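Local structure of putative iron binding protein (Bordetella pertussis Tohama I, 2OWT) at residues A[104-109]-A[233-238]. The protein binds ferric iron through tyrosine side chains and probably serves as the extracytoplasmic solute-binding component of a bacterial iron uptake system. Sequence-based numbering, arbitrary orientation.
Sequences LRDRVL and GGTHVN. With CO3 (carbonate ion), chain C.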
ATOM      1  N   LEU A 104      -2.617  -7.468  -0.458  1.00  8.14           N
ATOM      2  CA  LEU A 104      -3.016  -6.666   0.700  1.00  8.74           C
ATOM      3  C   LEU A 104      -1.796  -6.240   1.534  1.00  8.53           C
ATOM      4  O   LEU A 104      -0.744  -6.886   1.501  1.00  8.73           O
ATOM      5  CB  LEU A 104      -4.000  -7.436   1.586  1.00  8.77           C
ATOM      6  CG  LEU A 104      -5.460  -7.637   1.173  1.00 10.08           C
ATOM      7  CD1 LEU A 104      -5.964  -9.002   1.658  1.00  9.01           C
ATOM      8  CD2 LEU A 104      -6.342  -6.511   1.731  1.00 10.31           C
ATOM      9  N   ARG A 105      -1.964  -5.168   2.297  1.00  7.90           N
ATOM     10  CA  ARG A 105      -0.915  -4.619   3.145  1.00  7.62           C
ATOM     11  C   ARG A 105      -1.572  -3.906   4.315  1.00  7.47           C
ATOM     12  O   ARG A 105      -2.692  -3.424   4.194  1.00  7.63           O
ATOM     13  CB  ARG A 105      -0.063  -3.605   2.373  1.00  7.61           C
ATOM     14  CG  ARG A 105      -0.867  -2.722   1.415  1.00  7.60           C
ATOM     15  CD  ARG A 105      -0.418  -2.956  -0.027  1.00  8.24           C
ATOM     16  NE  ARG A 105       0.422  -1.817  -0.343  1.00 10.94           N
ATOM     17  CZ  ARG A 105       1.570  -1.853  -0.988  1.00 11.03           C
ATOM     18  NH1 ARG A 105       2.078  -2.982  -1.452  1.00  9.76           N
ATOM     19  NH2 ARG A 105       2.212  -0.714  -1.154  1.00 14.11           N
ATOM     20  N   ASP A 106      -0.872  -3.825   5.438  1.00  7.24           N
ATOM     21  CA  ASP A 106      -1.392  -3.115   6.608  1.00  7.19           C
ATOM     22  C   ASP A 106      -0.425  -2.014   7.050  1.00  6.88           C
ATOM     23  O   ASP A 106       0.793  -2.166   6.941  1.00  7.31           O
ATOM     24  CB  ASP A 106      -1.741  -4.088   7.758  1.00  6.94           C
ATOM     25  CG  ASP A 106      -0.575  -4.999   8.159  1.00  8.18           C
ATOM     26  OD1 ASP A 106       0.378  -5.195   7.373  1.00 10.46           O
ATOM     27  OD2 ASP A 106      -0.608  -5.543   9.276  1.00  8.17           O
ATOM     28  N   ARG A 107      -0.978  -0.895   7.507  1.00  6.22           N
ATOM     29  CA  ARG A 107      -0.179   0.191   8.049  1.00  5.42           C
ATOM     30  C   ARG A 107      -0.119   0.013   9.551  1.00  5.18           C
ATOM     31  O   ARG A 107      -1.135   0.095  10.239  1.00  4.98           O
ATOM     32  CB  ARG A 107      -0.764   1.555   7.665  1.00  5.17           C
ATOM     33  CG  ARG A 107       0.226   2.709   7.767  1.00  4.36           C
ATOM     34  CD  ARG A 107      -0.046   3.764   6.721  1.00  2.45           C
ATOM     35  NE  ARG A 107       1.026   4.752   6.627  1.00  2.81           N
ATOM     36  CZ  ARG A 107       2.223   4.533   6.078  1.00  4.21           C
ATOM     37  NH1 ARG A 107       2.536   3.331   5.579  1.00  3.36           N
ATOM     38  NH2 ARG A 107       3.117   5.517   6.028  1.00  2.11           N
ATOM     39  N   VAL A 108       1.086  -0.241  10.053  1.00  5.11           N
ATOM     40  CA  VAL A 108       1.280  -0.697  11.432  1.00  4.81           C
ATOM     41  C   VAL A 108       2.242   0.228  12.174  1.00  5.38           C
ATOM     42  O   VAL A 108       2.732   1.208  11.607  1.00  5.81           O
ATOM     43  CB  VAL A 108       1.826  -2.157  11.460  1.00  4.79           C
ATOM     44  CG1 VAL A 108       0.853  -3.112  10.826  1.00  3.58           C
ATOM     45  CG2 VAL A 108       3.170  -2.249  10.734  1.00  4.79           C
ATOM     46  N   LEU A 109       2.533  -0.095  13.431  1.00  5.78           N
ATOM     47  CA  LEU A 109       3.482   0.683  14.227  1.00  5.83           C
ATOM     48  C   LEU A 109       4.848  -0.007  14.280  1.00  6.22           C
ATOM     49  O   LEU A 109       4.956  -1.168  14.682  1.00  5.98           O
ATOM     50  CB  LEU A 109       2.933   0.918  15.636  1.00  5.48           C
ATOM     51  CG  LEU A 109       3.540   1.990  16.541  1.00  5.45           C
ATOM     52  CD1 LEU A 109       3.098   3.399  16.137  1.00  5.96           C
ATOM     53  CD2 LEU A 109       3.139   1.716  17.985  1.00  5.25           C
ATOM     54  N   GLY A 233     -13.387  -2.326  15.380  1.00 13.73           N
ATOM     55  CA  GLY A 233     -12.069  -1.792  15.041  1.00 14.28           C
ATOM     56  C   GLY A 233     -10.993  -2.847  14.825  1.00 14.05           C
ATOM     57  O   GLY A 233     -10.728  -3.675  15.706  1.00 15.05           O
ATOM     58  N   GLY A 234     -10.380  -2.822  13.645  1.00 13.04           N
ATOM     59  CA  GLY A 234      -9.271  -3.713  13.310  1.00 11.27           C
ATOM     60  C   GLY A 234      -8.109  -2.901  12.778  1.00 10.15           C
ATOM     61  O   GLY A 234      -8.128  -1.675  12.842  1.00 10.19           O
ATOM     62  N   THR A 235      -7.097  -3.589  12.255  1.00  9.20           N
ATOM     63  CA  THR A 235      -5.919  -2.946  11.690  1.00  7.87           C
ATOM     64  C   THR A 235      -6.230  -2.402  10.307  1.00  7.52           C
ATOM     65  O   THR A 235      -6.914  -3.053   9.516  1.00  7.68           O
ATOM     66  CB  THR A 235      -4.710  -3.920  11.643  1.00  7.80           C
ATOM     67  OG1 THR A 235      -4.316  -4.232  12.979  1.00  6.43           O
ATOM     68  CG2 THR A 235      -3.512  -3.302  10.916  1.00  6.63           C
ATOM     69  N   HIS A 236      -5.745  -1.198  10.021  1.00  7.02           N
ATOM     70  CA  HIS A 236      -5.984  -0.587   8.714  1.00  6.48           C
ATOM     71  C   HIS A 236      -5.215  -1.353   7.632  1.00  6.74           C
ATOM     72  O   HIS A 236      -4.016  -1.636   7.781  1.00  7.20           O
ATOM     73  CB  HIS A 236      -5.601   0.888   8.730  1.00  5.91           C
ATOM     74  CG  HIS A 236      -5.566   1.514   7.376  1.00  5.61           C
ATOM     75  ND1 HIS A 236      -4.390   1.752   6.700  1.00  6.64           N
ATOM     76  CD2 HIS A 236      -6.560   1.931   6.561  1.00  3.75           C
ATOM     77  CE1 HIS A 236      -4.664   2.294   5.527  1.00  5.92           C
ATOM     78  NE2 HIS A 236      -5.973   2.421   5.424  1.00  4.52           N
ATOM     79  N   VAL A 237      -5.924  -1.728   6.570  1.00  6.71           N
ATOM     80  CA  VAL A 237      -5.331  -2.452   5.445  1.00  6.14           C
ATOM     81  C   VAL A 237      -5.614  -1.689   4.162  1.00  5.73           C
ATOM     82  O   VAL A 237      -6.694  -1.089   4.001  1.00  5.42           O
ATOM     83  CB  VAL A 237      -5.823  -3.942   5.318  1.00  6.50           C
ATOM     84  CG1 VAL A 237      -5.619  -4.717   6.631  1.00  6.20           C
ATOM     85  CG2 VAL A 237      -7.273  -4.017   4.865  1.00  7.00           C
ATOM     86  N   ASN A 238      -4.621  -1.685   3.276  1.00  5.11           N
ATOM     87  CA  ASN A 238      -4.754  -1.105   1.949  1.00  4.95           C
ATOM     88  C   ASN A 238      -4.373  -2.180   0.923  1.00  4.78           C
ATOM     89  O   ASN A 238      -4.109  -3.335   1.301  1.00  4.82           O
ATOM     90  CB  ASN A 238      -3.897   0.166   1.831  1.00  4.98           C
ATOM     91  CG  ASN A 238      -4.440   1.169   0.797  1.00  5.16           C
ATOM     92  OD1 ASN A 238      -5.092   0.794  -0.177  1.00  5.40           O
ATOM     93  ND2 ASN A 238      -4.132   2.445   0.997  1.00  3.29           N
TER
HETATM   94  C   CO3 C 325       5.502  -0.428  -3.210  1.00  8.09           C
HETATM   95  O1  CO3 C 325       6.133   0.675  -2.957  1.00  8.02           O
HETATM   96  O2  CO3 C 325       4.899  -1.026  -2.237  1.00  8.76           O
HETATM   97  O3  CO3 C 325       5.463  -0.927  -4.407  1.00  8.18           O
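An antiparallel strand pair beside the ferric iron site joins Arg105 to Asn238, with strand 100-112 running beside strand 237-245. Arg105 N donates to Asn238 O at 3.0 Å, and Asn238 N returns a shorter bond to Arg105 O at 2.8 Å, closing the ring of a hydrogen-bonded pair. One step on, Asp106 faces Val237 as a non-hydrogen-bonded pair, and Arg107 N reaches His236 O at 3.1 Å, continuing the backbone pairing. In the two-lobed fold of periplasmic binding proteins the ligand lies in the cleft between lobes, and Arg105 projects from its strand toward that site. Arg105 CG passes 3.3 Å from Asn238 O; bends at chi2 (-118°) and chi3 (-102°) then bring the side chain beside the iron, whose site is lined by the iron-binding residues Tyr143 and Tyr199. There Arg105 NH2 gives a nearly straight bond of 2.9 Å to O2 of a carbonate, at the edge of the guanidinium, while Arg105 NH1 is salt-bridged to Glu276. On the face bearing Asp106 and Val237, Thr235 CG2 lies across Asp106 CB at 3.7 Å, and the Asp106 carboxylate is held by Arg224 and Tyr277.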